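Local coordinates for protein Crov588 (Cafeteriavirus, PDB 6NYR) that is of unknown function but folds into a circular leucine-rich-repeat solenoid assembled from FNIP repeats, a design that suggests a binding scaffold, at residues A[57-60]-A[61-65]; A[177-180]-A[181-184]; A[85-89]-A[90-94]. All blocks are in the same frame, centred on the assembly; numbering follows the deposited sequence.

Interaction 1 of 3, residues A[57-60]-A[61-65]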
loop_
_atom_site.group_PDB
_atom_site.type_symbol
_atom_site.label_atom_id
_atom_site.label_comp_id
_atom_site.label_asym_id
_atom_site.label_seq_id
_atom_site.Cartn_x
_atom_site.Cartn_y
_atom_site.Cartn_z
ATOM N N ILE A 57 4.665 18.385 18.684
ATOM C CA ILE A 57 3.231 18.286 18.945
ATOM C C ILE A 57 2.528 18.337 17.595
ATOM O O ILE A 57 2.450 19.400 16.966
ATOM C CB ILE A 57 2.730 19.398 19.880
ATOM C CG1 ILE A 57 3.379 19.250 21.263
ATOM C CG2 ILE A 57 1.214 19.354 19.997
ATOM C CD1 ILE A 57 2.999 20.328 22.256
ATOM N N LYS A 58 2.014 17.193 17.156
ATOM C CA LYS A 58 1.332 17.054 15.875
ATOM C C LYS A 58 -0.157 16.883 16.137
ATOM O O LYS A 58 -0.557 15.995 16.894
ATOM C CB LYS A 58 1.897 15.859 15.097
ATOM C CG LYS A 58 1.491 15.804 13.631
ATOM C CD LYS A 58 0.179 15.067 13.430
ATOM C CE LYS A 58 -0.120 14.865 11.947
ATOM N NZ LYS A 58 0.600 13.698 11.364
ATOM N N PHE A 59 -0.974 17.744 15.530
ATOM C CA PHE A 59 -2.398 17.777 15.848
ATOM C C PHE A 59 -3.277 17.002 14.875
ATOM O O PHE A 59 -4.353 16.545 15.272
ATOM C CB PHE A 59 -2.898 19.229 15.909
ATOM C CG PHE A 59 -2.769 19.859 17.268
ATOM C CD1 PHE A 59 -3.723 19.629 18.243
ATOM C CD2 PHE A 59 -1.699 20.687 17.567
ATOM C CE1 PHE A 59 -3.608 20.201 19.494
ATOM C CE2 PHE A 59 -1.583 21.263 18.818
ATOM C CZ PHE A 59 -2.539 21.020 19.780
ATOM N N GLY A 60 -2.870 16.828 13.624
ATOM C CA GLY A 60 -3.721 16.128 12.679
ATOM C C GLY A 60 -4.731 17.052 12.033
ATOM O O GLY A 60 -5.445 17.782 12.727
ATOM N N TRP A 61 -4.825 16.995 10.702
ATOM C CA TRP A 61 -5.384 18.114 9.952
ATOM C C TRP A 61 -6.853 18.391 10.251
ATOM O O TRP A 61 -7.301 19.520 10.030
ATOM C CB TRP A 61 -5.172 17.887 8.449
ATOM C CG TRP A 61 -5.946 16.758 7.831
ATOM C CD1 TRP A 61 -5.688 15.421 7.939
ATOM C CD2 TRP A 61 -7.091 16.878 6.979
ATOM N NE1 TRP A 61 -6.611 14.701 7.216
ATOM C CE2 TRP A 61 -7.482 15.572 6.617
ATOM C CE3 TRP A 61 -7.827 17.963 6.492
ATOM C CZ2 TRP A 61 -8.581 15.323 5.793
ATOM C CZ3 TRP A 61 -8.916 17.714 5.675
ATOM C CH2 TRP A 61 -9.282 16.404 5.334
ATOM N N THR A 62 -7.608 17.418 10.758
ATOM C CA THR A 62 -9.022 17.639 11.046
ATOM C C THR A 62 -9.277 17.972 12.514
ATOM O O THR A 62 -10.438 18.002 12.940
ATOM C CB THR A 62 -9.863 16.422 10.645
ATOM O OG1 THR A 62 -9.469 15.281 11.416
ATOM C CG2 THR A 62 -9.700 16.114 9.164
ATOM N N SER A 63 -8.228 18.243 13.287
ATOM C CA SER A 63 -8.378 18.456 14.721
ATOM C C SER A 63 -9.354 19.583 15.038
ATOM O O SER A 63 -9.394 20.611 14.357
ATOM C CB SER A 63 -7.017 18.775 15.345
ATOM O OG SER A 63 -7.154 19.681 16.433
ATOM N N GLU A 64 -10.136 19.382 16.098
ATOM C CA GLU A 64 -11.112 20.356 16.576
ATOM C C GLU A 64 -10.536 21.296 17.635
ATOM O O GLU A 64 -11.297 22.007 18.301
ATOM C CB GLU A 64 -12.326 19.614 17.145
ATOM C CG GLU A 64 -13.007 18.692 16.141
ATOM C CD GLU A 64 -14.311 18.106 16.655
ATOM O OE1 GLU A 64 -14.734 18.468 17.774
ATOM O OE2 GLU A 64 -14.920 17.285 15.936
ATOM N N PHE A 65 -9.215 21.324 17.789
ATOM C CA PHE A 65 -8.564 22.148 18.798
ATOM C C PHE A 65 -8.592 23.621 18.408
ATOM O O PHE A 65 -8.162 23.993 17.311
ATOM C CB PHE A 65 -7.119 21.663 18.972
ATOM C CG PHE A 65 -6.296 22.478 19.922
ATOM C CD1 PHE A 65 -6.407 22.288 21.286
ATOM C CD2 PHE A 65 -5.389 23.414 19.449
ATOM C CE1 PHE A 65 -5.644 23.026 22.167
ATOM C CE2 PHE A 65 -4.621 24.156 20.326
ATOM C CZ PHE A 65 -4.748 23.959 21.689
#
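Phe59 and Phe65 meet in a local aromatic contact, an offset stack folded back over the turn that leaves strand 56-58 of a leucine-rich-repeat solenoid. The ring centroids lie 4.6 Å apart, with the planes inclined by 24°. Contact is made along the CE1-CZ side of the Phe59 ring; CE1 sits over one face of Phe65, 3.5 Å from Phe65 CG and displaced toward that ring's rim. Phe65 offers this face because its CG stands anti to the backbone N (chi1 176°). Between the two aromatics the chain reverses in a type I beta turn from Gly60 to Ser63, closed by Ser63 N donating to Gly60 O at 2.9 Å. At Gly60's backbone angles a side-chain carbon would jam against the carbonyl O of Phe59, which calls for glycine. In this leucine-rich-repeat coil the chain turns away from strand 56-58, and an ST turn carries the bend onward: Ser63 OG accepts from Phe65 N at 3.0 Å, with a nearly straight angle of 163°. That bond holds the backbone of Phe65 close to the serine, whose CB packs 3.5 Å from Phe59 O. Phe59 also meets the rings of Phe38 and Tyr81, extending the contact to neighbouring coils.

Interaction 2 of 3, residues A[177-180]-A[181-184]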
loop_
_atom_site.group_PDB
_atom_site.type_symbol
_atom_site.label_atom_id
_atom_site.label_comp_id
_atom_site.label_asym_id
_atom_site.label_seq_id
_atom_site.Cartn_x
_atom_site.Cartn_y
_atom_site.Cartn_z
ATOM N N LYS A 177 2.754 37.227 -10.560
ATOM C CA LYS A 177 3.991 37.228 -11.329
ATOM C C LYS A 177 5.186 37.086 -10.396
ATOM O O LYS A 177 5.190 37.597 -9.272
ATOM C CB LYS A 177 4.091 38.515 -12.149
ATOM C CG LYS A 177 5.311 38.608 -13.060
ATOM C CD LYS A 177 5.401 37.434 -14.023
ATOM C CE LYS A 177 6.673 37.501 -14.867
ATOM N NZ LYS A 177 6.562 38.456 -16.007
ATOM N N ILE A 178 6.199 36.368 -10.871
ATOM C CA ILE A 178 7.481 36.231 -10.190
ATOM C C ILE A 178 8.544 36.858 -11.078
ATOM O O ILE A 178 8.778 36.385 -12.198
ATOM C CB ILE A 178 7.820 34.762 -9.881
ATOM C CG1 ILE A 178 6.842 34.223 -8.839
ATOM C CG2 ILE A 178 9.266 34.629 -9.427
ATOM C CD1 ILE A 178 6.976 32.744 -8.584
ATOM N N THR A 179 9.187 37.916 -10.581
ATOM C CA THR A 179 10.133 38.671 -11.384
ATOM C C THR A 179 11.576 38.389 -10.946
ATOM O O THR A 179 11.844 37.525 -10.103
ATOM C CB THR A 179 9.845 40.177 -11.311
ATOM O OG1 THR A 179 10.049 40.648 -9.970
ATOM C CG2 THR A 179 8.423 40.486 -11.742
ATOM N N GLU A 180 12.503 39.152 -11.522
ATOM C CA GLU A 180 13.934 38.933 -11.345
ATOM C C GLU A 180 14.353 39.152 -9.898
ATOM O O GLU A 180 13.905 40.091 -9.233
ATOM C CB GLU A 180 14.677 39.892 -12.284
ATOM C CG GLU A 180 16.054 39.485 -12.746
ATOM C CD GLU A 180 16.468 40.247 -14.009
ATOM O OE1 GLU A 180 15.584 40.826 -14.676
ATOM O OE2 GLU A 180 17.673 40.268 -14.331
ATOM N N ASN A 181 15.212 38.255 -9.411
ATOM C CA ASN A 181 15.828 38.344 -8.091
ATOM C C ASN A 181 14.825 38.192 -6.952
ATOM O O ASN A 181 15.086 38.651 -5.833
ATOM C CB ASN A 181 16.600 39.658 -7.923
ATOM C CG ASN A 181 17.638 39.869 -9.007
ATOM O OD1 ASN A 181 17.417 40.634 -9.942
ATOM N ND2 ASN A 181 18.772 39.184 -8.892
ATOM N N VAL A 182 13.680 37.568 -7.210
ATOM C CA VAL A 182 12.717 37.281 -6.153
ATOM C C VAL A 182 12.995 35.931 -5.510
ATOM O O VAL A 182 12.944 35.799 -4.285
ATOM C CB VAL A 182 11.284 37.338 -6.722
ATOM C CG1 VAL A 182 10.278 36.857 -5.686
ATOM C CG2 VAL A 182 10.948 38.748 -7.192
ATOM N N LEU A 183 13.290 34.925 -6.321
ATOM C CA LEU A 183 13.593 33.587 -5.830
ATOM C C LEU A 183 15.033 33.531 -5.337
ATOM O O LEU A 183 15.946 33.945 -6.061
ATOM C CB LEU A 183 13.374 32.568 -6.941
ATOM C CG LEU A 183 11.949 32.477 -7.493
ATOM C CD1 LEU A 183 11.915 31.534 -8.692
ATOM C CD2 LEU A 183 10.972 32.019 -6.427
ATOM N N PRO A 184 15.275 33.031 -4.124
ATOM C CA PRO A 184 16.647 33.033 -3.603
ATOM C C PRO A 184 17.591 32.162 -4.424
ATOM O O PRO A 184 17.187 31.186 -5.063
ATOM C CB PRO A 184 16.495 32.516 -2.166
ATOM C CG PRO A 184 15.113 31.945 -2.067
ATOM C CD PRO A 184 14.281 32.642 -3.104
HETATM O O HOH W 1 13.493 35.485 -9.226
#
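Ile178 and Leu183 cross at about a right angle on the buried side of a tight chain reversal, while polar side chains line its exposed side. The touching branch of the isoleucine is its gamma methyl: chi1 of -67° puts CG1 beside the backbone N and leaves CG2 anti to it, facing Leu183, with Ile178 CG2 3.9 Å from Leu183 CG and Leu183 CD1 only slightly farther. Val182 joins the same apolar group less closely, its CB 4.3 Å from Ile178 CG2. It also meets Thr179 obliquely: Val182 CG2 lies 3.3 Å from Thr179 O and 3.5 Å from Thr179 OG1, so one methyl packs against both oxygens of the threonine. On the solvent side, Glu180 and Asn181 run side by side and point the same way, the carboxylate and amide planes only 16° apart; the aliphatic Glu180 CG rests 3.3 Å from Asn181 OD1.

The backbone beneath these side chains makes a type II beta turn from Thr179 to Val182. Its closing bond, Val182 N to Thr179 O, is weak at 3.4 Å. A water spans the turn, donating to Thr179 O and accepting from Leu183 N at 3.0 Å, and thereby links the two arms of the loop. Ile178 continues the apolar layer to Phe192 and Val204, while Asn181 touches Glu158. With its apolar inner side and polar outer rim, the turn reverses the chain of this FNIP repeat between strands 167-169 and 189-191, consistent with the recurring coil of FNIP repeats in the leucine-rich-repeat clan.

Interaction 3 of 3, residues A[85-89]-A[90-94]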
loop_
_atom_site.group_PDB
_atom_site.type_symbol
_atom_site.label_atom_id
_atom_site.label_comp_id
_atom_site.label_asym_id
_atom_site.label_seq_id
_atom_site.Cartn_x
_atom_site.Cartn_y
_atom_site.Cartn_z
ATOM N N LYS A 85 -7.923 25.742 14.301
ATOM C CA LYS A 85 -7.096 26.562 15.176
ATOM C C LYS A 85 -6.861 27.944 14.578
ATOM O O LYS A 85 -6.472 28.072 13.413
ATOM C CB LYS A 85 -5.758 25.870 15.431
ATOM C CG LYS A 85 -4.794 26.644 16.323
ATOM C CD LYS A 85 -5.360 26.849 17.724
ATOM C CE LYS A 85 -4.316 27.452 18.662
ATOM N NZ LYS A 85 -4.485 28.920 18.868
ATOM N N ASN A 86 -7.100 28.973 15.384
ATOM C CA ASN A 86 -6.789 30.356 15.054
ATOM C C ASN A 86 -5.574 30.809 15.855
ATOM O O ASN A 86 -5.110 30.122 16.768
ATOM C CB ASN A 86 -7.993 31.260 15.349
ATOM C CG ASN A 86 -7.967 32.551 14.553
ATOM O OD1 ASN A 86 -6.934 32.945 14.012
ATOM N ND2 ASN A 86 -9.113 33.219 14.478
ATOM N N HIS A 87 -5.053 31.983 15.501
ATOM C CA HIS A 87 -3.983 32.597 16.269
ATOM C C HIS A 87 -4.203 34.102 16.351
ATOM O O HIS A 87 -4.693 34.733 15.412
ATOM C CB HIS A 87 -2.587 32.350 15.657
ATOM C CG HIS A 87 -2.214 30.905 15.550
ATOM N ND1 HIS A 87 -1.871 30.139 16.644
ATOM C CD2 HIS A 87 -2.119 30.089 14.474
ATOM C CE1 HIS A 87 -1.594 28.910 16.248
ATOM N NE2 HIS A 87 -1.735 28.854 14.935
ATOM N N SER A 88 -3.819 34.675 17.491
ATOM C CA SER A 88 -3.541 36.100 17.593
ATOM C C SER A 88 -2.042 36.310 17.388
ATOM O O SER A 88 -1.239 35.388 17.560
ATOM C CB SER A 88 -3.969 36.660 18.949
ATOM O OG SER A 88 -2.981 36.424 19.930
ATOM N N LEU A 89 -1.666 37.529 16.995
ATOM C CA LEU A 89 -0.247 37.819 16.821
ATOM C C LEU A 89 0.511 37.726 18.137
ATOM O O LEU A 89 1.683 37.331 18.138
ATOM C CB LEU A 89 -0.067 39.195 16.183
ATOM C CG LEU A 89 -0.830 39.382 14.865
ATOM C CD1 LEU A 89 -0.777 40.823 14.398
ATOM C CD2 LEU A 89 -0.282 38.439 13.805
ATOM N N GLU A 90 -0.125 38.101 19.249
ATOM C CA GLU A 90 0.450 37.840 20.561
ATOM C C GLU A 90 0.824 36.371 20.715
ATOM O O GLU A 90 1.943 36.043 21.123
ATOM C CB GLU A 90 -0.531 38.260 21.659
ATOM C CG GLU A 90 -0.081 37.862 23.061
ATOM C CD GLU A 90 -0.679 38.733 24.149
ATOM O OE1 GLU A 90 -0.494 39.967 24.092
ATOM O OE2 GLU A 90 -1.324 38.185 25.068
ATOM N N GLU A 91 -0.110 35.468 20.405
ATOM C CA GLU A 91 0.178 34.040 20.499
ATOM C C GLU A 91 1.449 33.679 19.737
ATOM O O GLU A 91 2.307 32.946 20.244
ATOM C CB GLU A 91 -1.011 33.225 19.980
ATOM C CG GLU A 91 -0.712 31.740 19.852
ATOM C CD GLU A 91 -1.957 30.876 19.900
ATOM O OE1 GLU A 91 -3.009 31.350 20.379
ATOM O OE2 GLU A 91 -1.878 29.708 19.465
ATOM N N LEU A 92 1.581 34.173 18.503
ATOM C CA LEU A 92 2.747 33.831 17.696
ATOM C C LEU A 92 4.017 34.414 18.301
ATOM O O LEU A 92 5.080 33.782 18.273
ATOM C CB LEU A 92 2.558 34.330 16.266
ATOM C CG LEU A 92 1.315 33.816 15.540
ATOM C CD1 LEU A 92 1.309 34.310 14.097
ATOM C CD2 LEU A 92 1.230 32.299 15.614
ATOM N N GLN A 93 3.921 35.628 18.844
ATOM C CA GLN A 93 5.052 36.259 19.508
ATOM C C GLN A 93 5.448 35.506 20.770
ATOM O O GLN A 93 6.607 35.575 21.196
ATOM C CB GLN A 93 4.666 37.701 19.836
ATOM C CG GLN A 93 5.778 38.707 19.873
ATOM C CD GLN A 93 5.241 40.121 19.694
ATOM O OE1 GLN A 93 4.083 40.313 19.313
ATOM N NE2 GLN A 93 6.076 41.114 19.969
ATOM N N ASN A 94 4.513 34.770 21.363
ATOM C CA ASN A 94 4.785 33.972 22.548
ATOM C C ASN A 94 5.251 32.559 22.232
ATOM O O ASN A 94 5.543 31.804 23.162
ATOM C CB ASN A 94 3.531 33.911 23.431
ATOM C CG ASN A 94 3.247 35.229 24.126
ATOM O OD1 ASN A 94 4.140 36.063 24.289
ATOM N ND2 ASN A 94 2.000 35.426 24.540
#
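Lys85 and His87 both converge on the carboxylate of Glu91, near the start of the short helix 89-93. The lysine comes from the opposite direction to the glutamate and forms a salt bridge, Lys85 NZ to Glu91 OE2 at 2.8 Å, meeting that oxygen on its syn side and 21° out of the carboxylate plane; a weak second bond reaches OE1. The same OE2 also receives a weak, bent bond from His87 ND1 at 2.9 Å. Here the carboxylate lies at the edge of the imidazole, and the two planes are nearly perpendicular, 86° apart. Two donors on one oxygen, one of them a cationic amine, would be expected to favour the ionised glutamate.

Over one face of the His87 ring comes Leu92, whose CD2 stands 4.0 Å from the ring centroid in a CH-pi contact. The imidazole is thus met at an edge by a weak bond and packed on a face, while its NE2 is hydrogen-bonded to Gly105 N. What places Glu91 and Leu92 is the helix start. Ser88 is the N-cap: its OG, lying between the backbone N and the carbonyl carbon (chi1 82°), accepts from Glu91 N at 3.1 Å along an almost straight path. The helical bonds follow, with Leu92 N bonded to Ser88 O at 3.2 Å and Gln93 N to Leu89 O at 2.9 Å.

Further out, Tyr81, just past strand 78-80, takes part in a cation-pi contact with Lys85 and meets His87 edge-to-face. Backbone bonding between Lys85 and Val107 ties the segment to the coil after strand 101-103, and Leu92 rests on Phe108 there. Asn94 ND2 is hydrogen-bonded to Asn70 OD1 in the preceding coil, so helix 89-93 lies against the loops of both adjoining coils.

How the interactions relate
Interactions 1 and 3 belong to consecutive coils of the solenoid and touch directly: Phe65 O of interaction 1 lies 3.6 Å from Lys85 CB of interaction 3, although their centres are about 16 Å apart. Tyr81 joins them as well, since it meets Phe59 and Phe65 in the first and Lys85 and His87 in the other. Interaction 2 stands apart, further along the chain, with its centre about 34 Å from that of interaction 1 and about 30 Å from that of interaction 3. The three differ in how neighbouring residues hold the loops between strands: an aromatic stack over a beta turn and an ST turn, a turn spanned by water, and a capped helix.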